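Local coordinates for putative major capsid protein (PDB 6G44), which probably builds the protein shell of the virophage mavirus, as a double jelly-roll capsid subunit that assembles here into a trimer, at residues C[105-110]-C[204-209]; C[126-131]-C[349-354]; C[130-135]-C[146-151]; C[337-342]-C[452-457]; C[392-397]-C[424-429]. All blocks are in the same frame, centred on the assembly; numbering follows the deposited sequence. Where two conformers were deposited one is given.

Contact 1: C[105-110]-C[204-209]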
# COMPACT_ATOMS: atom_id res chain seq x y z
N ARG C 105 -3.82 12.63 22.17
CA ARG C 105 -4.16 11.84 23.36
C ARG C 105 -4.01 12.62 24.66
O ARG C 105 -4.66 12.30 25.65
CB ARG C 105 -3.27 10.60 23.49
CG ARG C 105 -3.71 9.41 22.68
CD ARG C 105 -2.86 8.17 22.99
NE ARG C 105 -2.76 7.83 24.41
CZ ARG C 105 -3.58 7.01 25.08
NH1 ARG C 105 -3.37 6.77 26.39
NH2 ARG C 105 -4.62 6.43 24.47
N SER C 106 -3.13 13.62 24.62
CA SER C 106 -2.77 14.43 25.80
C SER C 106 -3.65 15.67 25.95
O SER C 106 -3.36 16.49 26.83
CB SER C 106 -1.32 14.84 25.69
OG SER C 106 -0.46 13.72 25.78
N ILE C 107 -4.69 15.85 25.14
CA ILE C 107 -5.51 17.06 25.21
C ILE C 107 -6.98 16.68 25.33
O ILE C 107 -7.66 16.44 24.35
CB ILE C 107 -5.28 17.98 23.99
CG1 ILE C 107 -3.82 18.33 23.77
CG2 ILE C 107 -6.15 19.23 24.13
CD1 ILE C 107 -3.50 18.88 22.38
N PRO C 108 -7.50 16.64 26.57
CA PRO C 108 -8.90 16.27 26.72
C PRO C 108 -9.92 17.28 26.20
O PRO C 108 -11.00 16.88 25.76
CB PRO C 108 -9.07 16.08 28.23
CG PRO C 108 -7.73 16.02 28.79
CD PRO C 108 -6.76 16.61 27.83
N VAL C 109 -9.56 18.56 26.26
CA VAL C 109 -10.43 19.61 25.78
C VAL C 109 -9.57 20.74 25.22
O VAL C 109 -8.47 21.03 25.73
CB VAL C 109 -11.42 20.08 26.89
CG1 VAL C 109 -10.68 20.50 28.15
CG2 VAL C 109 -12.31 21.20 26.36
N ALA C 110 -10.05 21.32 24.13
CA ALA C 110 -9.43 22.46 23.48
C ALA C 110 -10.50 23.48 23.15
O ALA C 110 -11.65 23.13 22.81
CB ALA C 110 -8.71 21.99 22.22
N GLU C 204 2.75 17.20 15.59
CA GLU C 204 1.48 16.51 15.28
C GLU C 204 0.37 17.55 15.00
O GLU C 204 0.27 18.57 15.69
CB GLU C 204 1.11 15.62 16.48
CG GLU C 204 -0.17 14.82 16.34
CD GLU C 204 -0.31 13.73 17.40
OE1 GLU C 204 0.71 13.06 17.70
OE2 GLU C 204 -1.45 13.54 17.91
N ALA C 205 -0.45 17.32 13.98
CA ALA C 205 -1.58 18.20 13.69
C ALA C 205 -2.56 18.20 14.85
O ALA C 205 -2.88 17.13 15.40
CB ALA C 205 -2.28 17.75 12.41
N LEU C 206 -3.05 19.38 15.23
CA LEU C 206 -4.10 19.46 16.25
C LEU C 206 -5.45 19.04 15.68
O LEU C 206 -5.87 19.60 14.67
CB LEU C 206 -4.21 20.89 16.76
CG LEU C 206 -5.28 21.17 17.82
CD1 LEU C 206 -5.14 20.31 19.05
CD2 LEU C 206 -5.23 22.66 18.19
N VAL C 207 -6.13 18.09 16.36
CA VAL C 207 -7.46 17.63 15.98
C VAL C 207 -8.48 18.32 16.88
O VAL C 207 -8.82 17.83 17.96
CB VAL C 207 -7.54 16.10 16.08
CG1 VAL C 207 -8.93 15.56 15.76
CG2 VAL C 207 -6.50 15.49 15.16
N ALA C 208 -8.92 19.49 16.44
CA ALA C 208 -9.83 20.34 17.25
C ALA C 208 -10.59 21.25 16.32
O ALA C 208 -9.96 21.96 15.54
CB ALA C 208 -9.05 21.14 18.27
N ASN C 209 -11.91 21.28 16.42
CA ASN C 209 -12.68 22.18 15.53
C ASN C 209 -12.17 23.64 15.64
O ASN C 209 -11.90 24.09 16.76
CB ASN C 209 -14.16 22.13 15.88
CG ASN C 209 -14.80 20.77 15.64
OD1 ASN C 209 -14.30 19.74 16.12
ND2 ASN C 209 -15.92 20.75 14.92
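Ile107 and Leu206 meet through their terminal methyls inside the first jelly roll of the double jelly-roll fold, where the loop between helix 102-105 and strand 110-114 faces the chain leaving strand 195-205. The evidence for tertiary packing, as opposed to strand pairing, is plain: no hydrogen bond links the two segments, the CA atoms of Ile107 and Leu206 are 9.4 Å apart, and methyl groups span the gap. Ile107 has its CG1 branch beside the backbone N and anti to the carbonyl carbon (chi1 -54°), and an extended second torsion carries CD1 out to the far chain. Leu206 starts from the other arrangement, with CG anti to its backbone N (chi1 179°). Its CB does not point at the loop, but the second torsion of 57° swings CD1 across to it. The two side chains cross at about a right angle, and CD1 of Ile107 lies 4.0 Å from CD1 of Leu206. Leu75 of strand 74-84 touches both residues, Val230 packs against Leu206, and Pro123 rests on Ile107, so this methyl pair belongs to a larger apolar interior. Polar groups tie the same segment nearby: Asn104 of helix 102-105 takes Glu204 OE2, Ala205 O and Val207 N. Farther along, where the backbones draw together to a CA spacing of 6.6 Å between Ala110 and Ala208, short side chains suffice, and CB of Ala110 faces CB of Ala208 at 4.1 Å.

Contact 2: C[126-131]-C[349-354]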
# COMPACT_ATOMS: atom_id res chain seq x y z
N LEU C 126 -11.85 12.58 20.25
CA LEU C 126 -11.97 12.62 18.78
C LEU C 126 -10.98 11.63 18.15
O LEU C 126 -11.37 10.81 17.32
CB LEU C 126 -11.69 14.02 18.19
CG LEU C 126 -12.71 15.17 18.09
CD1 LEU C 126 -11.99 16.47 17.78
CD2 LEU C 126 -13.75 14.90 17.01
N ILE C 127 -9.73 11.68 18.59
CA ILE C 127 -8.72 10.84 17.94
C ILE C 127 -8.93 9.40 18.30
O ILE C 127 -8.59 8.54 17.47
CB ILE C 127 -7.28 11.34 18.25
CG1 ILE C 127 -6.24 10.77 17.27
CG2 ILE C 127 -6.85 11.05 19.66
CD1 ILE C 127 -6.52 11.02 15.81
N LYS C 128 -9.46 9.09 19.48
CA LYS C 128 -9.69 7.68 19.83
C LYS C 128 -10.64 7.02 18.84
O LYS C 128 -10.48 5.84 18.55
CB LYS C 128 -10.23 7.50 21.27
CG LYS C 128 -10.32 6.04 21.74
CD LYS C 128 -10.70 5.93 23.21
CE LYS C 128 -10.74 4.48 23.68
NZ LYS C 128 -11.10 4.32 25.13
N LEU C 129 -11.61 7.76 18.32
CA LEU C 129 -12.52 7.26 17.27
C LEU C 129 -11.90 7.36 15.90
O LEU C 129 -11.90 6.40 15.13
CB LEU C 129 -13.82 8.05 17.24
CG LEU C 129 -14.82 7.78 18.32
CD1 LEU C 129 -15.93 8.82 18.24
CD2 LEU C 129 -15.41 6.40 18.10
N HIS C 130 -11.36 8.53 15.58
CA HIS C 130 -10.89 8.86 14.26
C HIS C 130 -9.79 7.92 13.78
O HIS C 130 -9.70 7.60 12.59
CB HIS C 130 -10.38 10.32 14.24
CG HIS C 130 -9.97 10.82 12.90
ND1 HIS C 130 -10.88 10.99 11.88
CD2 HIS C 130 -8.78 11.22 12.42
CE1 HIS C 130 -10.24 11.47 10.82
NE2 HIS C 130 -8.97 11.61 11.12
N GLN C 131 -8.94 7.47 14.71
CA GLN C 131 -7.83 6.57 14.35
C GLN C 131 -8.31 5.27 13.72
O GLN C 131 -7.54 4.60 13.01
CB GLN C 131 -6.92 6.26 15.56
CG GLN C 131 -7.58 5.43 16.64
CD GLN C 131 -6.77 5.31 17.91
OE1 GLN C 131 -5.57 5.56 17.93
NE2 GLN C 131 -7.44 4.93 19.02
N ALA C 349 0.59 0.47 28.52
CA ALA C 349 0.13 -0.61 27.64
C ALA C 349 -0.96 -0.14 26.71
O ALA C 349 -1.50 0.95 26.86
CB ALA C 349 -0.41 -1.75 28.51
N PRO C 350 -1.29 -0.96 25.70
CA PRO C 350 -2.41 -0.62 24.82
C PRO C 350 -3.72 -0.39 25.56
O PRO C 350 -4.00 -1.02 26.59
CB PRO C 350 -2.52 -1.86 23.93
CG PRO C 350 -1.13 -2.41 23.87
CD PRO C 350 -0.67 -2.24 25.29
N ASP C 351 -4.52 0.52 25.04
CA ASP C 351 -5.90 0.69 25.54
C ASP C 351 -6.72 -0.58 25.29
O ASP C 351 -6.55 -1.26 24.28
CB ASP C 351 -6.58 1.91 24.91
CG ASP C 351 -6.17 3.23 25.54
OD1 ASP C 351 -5.67 3.25 26.67
OD2 ASP C 351 -6.50 4.27 24.93
N GLN C 352 -7.61 -0.89 26.22
CA GLN C 352 -8.45 -2.07 26.14
C GLN C 352 -9.92 -1.71 25.92
O GLN C 352 -10.52 -0.93 26.67
CB GLN C 352 -8.34 -2.85 27.44
CG GLN C 352 -9.13 -4.14 27.45
CD GLN C 352 -8.45 -5.20 26.62
OE1 GLN C 352 -7.44 -5.77 27.05
NE2 GLN C 352 -8.95 -5.44 25.43
N LEU C 353 -10.49 -2.30 24.88
CA LEU C 353 -11.90 -2.28 24.61
C LEU C 353 -12.40 -3.71 24.74
O LEU C 353 -11.61 -4.66 24.72
CB LEU C 353 -12.20 -1.76 23.21
CG LEU C 353 -11.55 -0.44 22.80
CD1 LEU C 353 -11.82 -0.13 21.33
CD2 LEU C 353 -12.04 0.73 23.66
N ALA C 354 -13.70 -3.85 24.94
CA ALA C 354 -14.33 -5.15 24.91
C ALA C 354 -14.54 -5.63 23.47
O ALA C 354 -14.59 -4.81 22.54
CB ALA C 354 -15.67 -5.13 25.66
O HOH W 1 -9.97 1.94 26.47
O HOH W 2 -8.57 5.78 26.20
O HOH W 3 -7.15 4.40 22.32
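Lys128 NZ is gripped by three partners: it donates to water 1 at 3.0 Å and to water 2 at 3.1 Å, and it is hydrogen-bonded to Ser340 OG of strand 334-341. The waters carry the grip across to the loop 349-354. Water 1 donates to the backbone oxygen Gln352 O at 2.9 Å, and water 2 donates to Asp351 OD2, also at 2.9 Å. Lys128 and Asp351 are thus bridged by water 2; NZ of Lys128 stays 4.6 Å from OD2 of Asp351, and the direct ion pair of that carboxylate is the salt bridge with Arg105. Two nearby cations and the water bonds would be expected to favour the charged carboxylate. The extended lysine makes this possible: CG is anti to the backbone N (chi1 -173°) and every later torsion is extended, so the chain runs straight off helix 123-130. Its last carbons slide past Leu353 in the opposite direction, CE of Lys128 lying 4.0 Å from CD2 of Leu353, which puts an apolar branch alongside the charged end. Water 3 donates to Asp351 OD2 at 2.7 Å and receives a weak bond from Gln131 NE2. The same amide folds back on the helix, giving Lys128 O a 3.2 Å bond from Gln131 NE2 that is bent to 140° at the hydrogen. Glycerol, probably from the crystallisation liquor, is bonded to His130 ND1 and to Asp351 N. Such a water-bridged, polar seam is consistent with the junction between the two jelly rolls of a double jelly-roll capsid protein.

Contact 3: C[130-135]-C[146-151]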
# COMPACT_ATOMS: atom_id res chain seq x y z
N HIS C 130 -11.36 8.53 15.58
CA HIS C 130 -10.89 8.86 14.26
C HIS C 130 -9.79 7.92 13.78
O HIS C 130 -9.70 7.60 12.59
CB HIS C 130 -10.38 10.32 14.24
CG HIS C 130 -9.97 10.82 12.90
ND1 HIS C 130 -10.88 10.99 11.88
CD2 HIS C 130 -8.78 11.22 12.42
CE1 HIS C 130 -10.24 11.47 10.82
NE2 HIS C 130 -8.97 11.61 11.12
N GLN C 131 -8.94 7.47 14.71
CA GLN C 131 -7.83 6.57 14.35
C GLN C 131 -8.31 5.27 13.72
O GLN C 131 -7.54 4.60 13.01
CB GLN C 131 -6.92 6.26 15.56
CG GLN C 131 -7.58 5.43 16.64
CD GLN C 131 -6.77 5.31 17.91
OE1 GLN C 131 -5.57 5.56 17.93
NE2 GLN C 131 -7.44 4.93 19.02
N TYR C 132 -9.57 4.90 13.99
CA TYR C 132 -10.12 3.61 13.54
C TYR C 132 -10.84 3.69 12.22
O TYR C 132 -11.14 2.64 11.66
CB TYR C 132 -11.06 2.99 14.56
CG TYR C 132 -10.38 2.49 15.79
CD1 TYR C 132 -9.52 1.41 15.73
CD2 TYR C 132 -10.60 3.08 17.01
CE1 TYR C 132 -8.90 0.92 16.87
CE2 TYR C 132 -9.99 2.61 18.16
CZ TYR C 132 -9.14 1.53 18.09
OH TYR C 132 -8.53 1.09 19.25
N ASN C 133 -11.20 4.85 11.72
CA ASN C 133 -11.87 4.83 10.39
C ASN C 133 -11.46 5.88 9.39
O ASN C 133 -12.09 5.99 8.33
CB ASN C 133 -13.39 4.72 10.54
CG ASN C 133 -14.03 6.03 10.84
OD1 ASN C 133 -13.39 6.93 11.41
ND2 ASN C 133 -15.27 6.18 10.45
N ALA C 134 -10.35 6.55 9.66
CA ALA C 134 -9.72 7.44 8.72
C ALA C 134 -8.83 6.71 7.76
O ALA C 134 -8.41 5.57 7.97
CB ALA C 134 -8.90 8.49 9.47
N ASP C 135 -8.52 7.39 6.67
CA ASP C 135 -7.53 6.90 5.75
C ASP C 135 -6.14 6.83 6.41
O ASP C 135 -5.64 7.84 6.89
CB ASP C 135 -7.52 7.87 4.55
CG ASP C 135 -6.52 7.49 3.50
OD1 ASP C 135 -5.84 6.45 3.61
OD2 ASP C 135 -6.43 8.26 2.52
N SER C 146 1.33 6.94 14.01
CA SER C 146 0.01 6.68 13.44
C SER C 146 -0.43 5.23 13.48
O SER C 146 -1.60 4.97 13.27
CB SER C 146 -0.10 7.18 12.00
OG SER C 146 0.86 6.57 11.17
N ASP C 147 0.47 4.30 13.76
CA ASP C 147 0.10 2.90 13.86
C ASP C 147 -0.80 2.69 15.07
O ASP C 147 -0.47 3.21 16.16
CB ASP C 147 1.37 2.05 13.96
CG ASP C 147 1.08 0.58 14.16
OD1 ASP C 147 0.96 0.17 15.34
OD2 ASP C 147 1.00 -0.15 13.15
N VAL C 148 -1.90 1.95 14.89
CA VAL C 148 -2.88 1.67 15.92
C VAL C 148 -2.72 0.23 16.39
O VAL C 148 -2.64 -0.70 15.56
CB VAL C 148 -4.30 1.96 15.39
CG1 VAL C 148 -5.36 1.50 16.35
CG2 VAL C 148 -4.47 3.44 15.06
N ASP C 149 -2.70 0.03 17.71
CA ASP C 149 -2.49 -1.30 18.28
C ASP C 149 -3.61 -2.26 17.90
O ASP C 149 -4.81 -1.93 17.94
CB ASP C 149 -2.49 -1.24 19.80
CG ASP C 149 -1.31 -0.48 20.38
OD1 ASP C 149 -0.23 -0.51 19.80
OD2 ASP C 149 -1.49 0.12 21.46
N GLU C 150 -3.22 -3.48 17.52
CA GLU C 150 -4.18 -4.52 17.20
C GLU C 150 -4.53 -5.38 18.39
O GLU C 150 -5.65 -5.91 18.44
CB GLU C 150 -3.64 -5.40 16.07
CG GLU C 150 -3.43 -4.65 14.76
CD GLU C 150 -2.09 -3.95 14.60
OE1 GLU C 150 -1.24 -4.03 15.53
OE2 GLU C 150 -1.90 -3.32 13.52
N TYR C 151 -3.57 -5.57 19.30
CA TYR C 151 -3.72 -6.48 20.44
C TYR C 151 -3.47 -5.72 21.75
O TYR C 151 -2.92 -4.62 21.76
CB TYR C 151 -2.84 -7.72 20.30
CG TYR C 151 -3.01 -8.38 18.96
CD1 TYR C 151 -4.15 -9.12 18.66
CD2 TYR C 151 -2.09 -8.20 17.94
CE1 TYR C 151 -4.33 -9.66 17.41
CE2 TYR C 151 -2.28 -8.73 16.68
CZ TYR C 151 -3.41 -9.45 16.42
OH TYR C 151 -3.58 -9.96 15.14
O HOH W 4 -6.39 -0.25 19.36
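Val148 sets its two methyls against two neighbouring residues because of one torsion: with chi1 at 172°, CG1 is anti to the backbone N and reaches Tyr132, while CG2, anti to the carbonyl carbon, reaches Gln131. Gln131 answers with CG wedged between its own backbone N and carbonyl carbon (chi1 67°), after which the extended chain passes obliquely across the valine. CG2 of Val148 is thereby lined by Gln131 CB at 3.8 Å and by Gln131 OE1 at 3.7 Å, a contact with both the aliphatic root and the amide end. In Tyr132, CG lies beside the backbone N (chi1 -71°), which brings the far end of the ring nearer to Val148 than its CB direction suggests. Its CE1 comes to 3.6 Å from Val148 CG1, the methyl approaching obliquely, and CG of Gln131 sits 3.8 Å above the same ring near its rim. Val425 and Phe427 of strand 425-428 add further apolar neighbours to the tyrosine. The phenol end joins the other loop through water 4, which makes a short 2.5 Å contact with Tyr132 OH and donates to Asp149 O at 2.7 Å. The turn that presents these residues follows helix 123-130, where His130 O accepts from both Asn133 N and Ala134 N; Asp135 then caps helix 136-142 through Leu137 N. That helix brings the chain back to Val148, and Asp149 is held by a salt bridge to Arg176. Chemically, Val148 links the two ends of the helical excursion largely by dispersion contacts, while one water supplies a polar link between them.

Contact 4: C[337-342]-C[452-457]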
# COMPACT_ATOMS: atom_id res chain seq x y z
N VAL C 337 -20.08 2.99 18.28
CA VAL C 337 -20.32 2.25 19.52
C VAL C 337 -19.03 1.60 19.96
O VAL C 337 -18.37 0.92 19.15
CB VAL C 337 -21.40 1.17 19.31
CG1 VAL C 337 -21.68 0.43 20.62
CG2 VAL C 337 -22.66 1.77 18.75
N MET C 338 -18.66 1.78 21.22
CA MET C 338 -17.50 1.11 21.77
C MET C 338 -17.74 0.85 23.24
O MET C 338 -18.46 1.61 23.89
CB MET C 338 -16.22 1.91 21.50
CG MET C 338 -15.85 3.07 22.37
SD MET C 338 -14.17 3.68 21.96
CE MET C 338 -14.55 4.70 20.57
N VAL C 339 -17.13 -0.21 23.76
CA VAL C 339 -17.21 -0.57 25.17
C VAL C 339 -15.79 -0.55 25.71
O VAL C 339 -14.98 -1.39 25.33
CB VAL C 339 -17.87 -1.94 25.34
CG1 VAL C 339 -17.89 -2.33 26.83
CG2 VAL C 339 -19.27 -1.95 24.77
N SER C 340 -15.47 0.40 26.60
CA SER C 340 -14.09 0.66 27.04
C SER C 340 -13.87 0.15 28.46
O SER C 340 -14.75 0.28 29.31
CB SER C 340 -13.77 2.17 27.00
OG SER C 340 -13.64 2.66 25.67
N GLN C 341 -12.68 -0.42 28.70
CA GLN C 341 -12.26 -0.74 30.07
C GLN C 341 -12.08 0.60 30.77
O GLN C 341 -11.32 1.46 30.31
CB GLN C 341 -10.95 -1.52 30.01
CG GLN C 341 -10.40 -1.94 31.36
CD GLN C 341 -9.06 -2.59 31.19
OE1 GLN C 341 -8.07 -1.91 30.89
NE2 GLN C 341 -9.02 -3.92 31.31
N GLU C 342 -12.79 0.83 31.88
CA GLU C 342 -12.75 2.15 32.51
C GLU C 342 -11.40 2.49 33.14
O GLU C 342 -10.96 3.63 33.04
CB GLU C 342 -13.91 2.31 33.52
CG GLU C 342 -15.21 2.64 32.82
CD GLU C 342 -16.37 2.91 33.76
OE1 GLU C 342 -16.67 4.09 34.04
OE2 GLU C 342 -17.02 1.95 34.19
N VAL C 452 -29.24 1.78 22.57
CA VAL C 452 -28.25 0.80 22.06
C VAL C 452 -27.97 -0.25 23.12
O VAL C 452 -27.61 0.09 24.24
CB VAL C 452 -26.94 1.53 21.68
CG1 VAL C 452 -25.84 0.55 21.30
CG2 VAL C 452 -27.22 2.50 20.52
N GLN C 453 -28.12 -1.52 22.75
CA GLN C 453 -27.74 -2.66 23.58
C GLN C 453 -26.50 -3.30 22.93
O GLN C 453 -26.53 -3.57 21.74
CB GLN C 453 -28.87 -3.68 23.61
CG GLN C 453 -28.54 -4.98 24.34
CD GLN C 453 -29.52 -6.09 24.05
OE1 GLN C 453 -29.27 -6.94 23.21
NE2 GLN C 453 -30.67 -6.04 24.71
N ALA C 454 -25.44 -3.49 23.70
CA ALA C 454 -24.23 -4.18 23.23
C ALA C 454 -24.01 -5.41 24.09
O ALA C 454 -24.05 -5.30 25.31
CB ALA C 454 -23.02 -3.28 23.33
N THR C 455 -23.74 -6.54 23.45
CA THR C 455 -23.31 -7.77 24.11
C THR C 455 -21.83 -7.93 23.81
O THR C 455 -21.41 -7.81 22.64
CB THR C 455 -24.14 -8.97 23.60
OG1 THR C 455 -25.55 -8.69 23.74
CG2 THR C 455 -23.80 -10.22 24.38
N PHE C 456 -21.03 -8.23 24.82
CA PHE C 456 -19.59 -8.17 24.68
C PHE C 456 -18.86 -9.09 25.62
O PHE C 456 -19.39 -9.49 26.67
CB PHE C 456 -19.08 -6.73 24.85
CG PHE C 456 -19.43 -6.12 26.18
CD1 PHE C 456 -20.65 -5.47 26.36
CD2 PHE C 456 -18.56 -6.21 27.25
CE1 PHE C 456 -20.97 -4.90 27.59
CE2 PHE C 456 -18.86 -5.63 28.48
CZ PHE C 456 -20.09 -5.01 28.64
N VAL C 457 -17.63 -9.40 25.24
CA VAL C 457 -16.73 -10.22 26.06
C VAL C 457 -15.53 -9.39 26.52
O VAL C 457 -15.05 -8.48 25.82
CB VAL C 457 -16.26 -11.48 25.31
CG1 VAL C 457 -17.42 -12.41 25.00
CG2 VAL C 457 -15.50 -11.14 24.02
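This is sheet-on-sheet packing in the second jelly roll: strand 334-341, from one sheet of the sandwich, lies across strand 448-457 of the other. The axes of their short segments 337-341 and 452-457 approach to 8.9 Å with a crossing angle of -49°, and no hydrogen bond joins them, as expected for facing sheets. Every second residue points inward: Val337 and Val339 on one strand, Val452, Ala454 and Phe456 on the other. At one end of the crossing, Val337 CG1 meets Val452 CG1 at 4.2 Å. Val339 sits further on and uses both branches. CG2 lies 4.2 Å from Ala454 CB, whereas CG1 makes a CH-pi contact with Phe456, standing 3.8 Å from the ring centroid and only 8° off its normal. The phenylalanine offers that face because its CG is placed between backbone N and carbonyl carbon (chi1 59°); the two side chains cross at about a right angle. Tyr468 beside Val339 and Leu321 beside Phe456 extend the apolar layer through strands 464-482 and 319-328. With all five touching residues buried and none of them charged, cohesion here rests on dispersion and the hydrophobic effect, with the methyl centred on the ring as its one directional element.

Contact 5: C[392-397]-C[424-429]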
# COMPACT_ATOMS: atom_id res chain seq x y z
N SER C 392 -9.08 -9.76 13.93
CA SER C 392 -8.55 -10.23 15.23
C SER C 392 -8.37 -9.08 16.23
O SER C 392 -8.34 -9.35 17.42
CB SER C 392 -7.24 -11.00 15.07
OG SER C 392 -6.26 -10.22 14.45
N CYS C 393 -8.27 -7.85 15.76
CA CYS C 393 -8.29 -6.68 16.65
C CYS C 393 -9.71 -6.42 17.10
O CYS C 393 -10.02 -6.51 18.29
CB CYS C 393 -7.72 -5.50 15.90
SG CYS C 393 -7.89 -3.91 16.73
N PHE C 394 -10.57 -6.17 16.11
CA PHE C 394 -12.00 -5.92 16.35
C PHE C 394 -12.67 -6.93 17.26
O PHE C 394 -13.44 -6.57 18.15
CB PHE C 394 -12.72 -5.88 15.00
CG PHE C 394 -14.20 -5.64 15.10
CD1 PHE C 394 -15.09 -6.70 15.26
CD2 PHE C 394 -14.69 -4.36 14.99
CE1 PHE C 394 -16.44 -6.49 15.33
CE2 PHE C 394 -16.06 -4.14 15.07
CZ PHE C 394 -16.92 -5.21 15.24
N SER C 395 -12.35 -8.19 17.07
CA SER C 395 -13.10 -9.23 17.75
C SER C 395 -12.83 -9.32 19.25
O SER C 395 -13.65 -9.87 19.98
CB SER C 395 -12.85 -10.61 17.15
OG SER C 395 -11.54 -11.06 17.41
N GLY C 396 -11.65 -8.90 19.70
CA GLY C 396 -11.29 -9.11 21.11
C GLY C 396 -11.03 -10.58 21.45
O GLY C 396 -10.97 -10.93 22.61
N ALA C 397 -10.86 -11.43 20.43
CA ALA C 397 -10.60 -12.86 20.66
C ALA C 397 -9.21 -13.11 21.20
O ALA C 397 -8.33 -12.25 21.11
CB ALA C 397 -10.85 -13.65 19.38
N SER C 424 -13.53 -3.74 19.94
CA SER C 424 -14.39 -3.26 18.85
C SER C 424 -14.70 -1.78 18.86
O SER C 424 -14.94 -1.18 19.91
CB SER C 424 -15.73 -3.98 18.86
OG SER C 424 -15.61 -5.37 19.07
N VAL C 425 -14.79 -1.21 17.66
CA VAL C 425 -15.56 0.02 17.45
C VAL C 425 -16.48 -0.24 16.28
O VAL C 425 -16.02 -0.65 15.22
CB VAL C 425 -14.67 1.25 17.14
CG1 VAL C 425 -15.51 2.49 16.92
CG2 VAL C 425 -13.69 1.48 18.29
N ILE C 426 -17.77 -0.02 16.48
CA ILE C 426 -18.76 -0.25 15.42
C ILE C 426 -19.30 1.08 14.92
O ILE C 426 -20.01 1.78 15.66
CB ILE C 426 -19.90 -1.20 15.84
CG1 ILE C 426 -19.34 -2.56 16.27
CG2 ILE C 426 -20.89 -1.37 14.69
CD1 ILE C 426 -20.33 -3.42 17.03
N PHE C 427 -18.99 1.43 13.69
CA PHE C 427 -19.50 2.61 13.02
C PHE C 427 -20.72 2.22 12.22
O PHE C 427 -20.67 1.24 11.46
CB PHE C 427 -18.45 3.21 12.08
CG PHE C 427 -17.24 3.76 12.78
CD1 PHE C 427 -17.25 5.04 13.31
CD2 PHE C 427 -16.04 3.03 12.89
CE1 PHE C 427 -16.13 5.57 13.93
CE2 PHE C 427 -14.92 3.57 13.50
CZ PHE C 427 -14.98 4.84 14.04
N PHE C 428 -21.85 2.93 12.42
CA PHE C 428 -23.06 2.69 11.60
C PHE C 428 -23.78 4.00 11.31
O PHE C 428 -23.69 4.95 12.10
CB PHE C 428 -24.01 1.65 12.24
CG PHE C 428 -24.77 2.16 13.44
CD1 PHE C 428 -26.02 2.75 13.30
CD2 PHE C 428 -24.27 1.99 14.74
CE1 PHE C 428 -26.71 3.23 14.40
CE2 PHE C 428 -24.97 2.44 15.84
CZ PHE C 428 -26.20 3.07 15.67
N ARG C 429 -24.42 4.06 10.15
CA ARG C 429 -25.15 5.24 9.68
C ARG C 429 -26.65 4.98 9.84
O ARG C 429 -27.08 3.82 9.86
CB ARG C 429 -24.85 5.47 8.21
CG ARG C 429 -23.39 5.71 7.88
CD ARG C 429 -23.23 5.83 6.39
NE ARG C 429 -21.84 6.00 5.97
CZ ARG C 429 -21.21 7.16 5.86
NH1 ARG C 429 -21.82 8.30 6.11
NH2 ARG C 429 -19.95 7.18 5.43
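The ring of Phe394 has Ser424 over one face and strand 425-428 along its edge. Ser424 CB makes a CH-pi contact, 4.0 Å from the ring centroid and 17° off the normal, and Ser424 OG also sits over the ring centre. At the edge, Val425 O lies in the ring plane, 3.5 Å from Phe394 CE2, where a weakly polarised C-H faces a carbonyl oxygen. Ile426 also arrives at the edge, its CG1 3.7 Å from Phe394 CZ, with the two side chains crossing at about a right angle. The ring reaches the strand because CG stands anti to the backbone N (chi1 180°), and Tyr387 meets it edge-to-face. The same serine also ties the backbone of the phenylalanine: Ser424 OG donates to Phe394 O at 2.6 Å, with a C=O...donor angle of 154° and the donor tilted from the carbonyl plane. That hydroxyl is also hydrogen-bonded to Ile356 N, so one serine joins Phe394 to strand 355-363. After the helix, Gly396 turns with positive phi and Ser395 OG accepts from Ala397 N at 3.1 Å, an ST turn that leads the chain away. Leu378 of helix 375-384 packs on both Phe394 and Ile426, placing the contact between the helices and a strand of the second jelly roll. At the other end of the helical segment, Ser392 is hydrogen-bonded to Cys180 O of a second subunit. The chemistry is dual: a buried carbonyl is satisfied by a short hydroxyl bond, while the ring packed against that serine probably helps to shield it.

Overall arrangement
Contacts 2, 3, 4 and 5 form a connected group, while contact 1 joins it through contact 2: Arg105 NH2 reaches Asp351 OD2 at 2.9 Å, and the centres of contacts 1 and 2 lie about 15 Å apart. Contacts 2 and 3 share His130 and Gln131, their centres about 8 Å apart, and glycerol, probably from the crystallisation liquor, sits near both. Segment 349-354 then connects to contacts 4 and 5 by backbone: Ala354 N lies 2.8 Å from Val339 O, and Ala354 O lies 3.0 Å from Ser424 N. Along the chain, contact 5 lies inside the loop closed by contact 4. Contacts 1 and 4, their centres about 25 Å apart, belong to different jelly rolls.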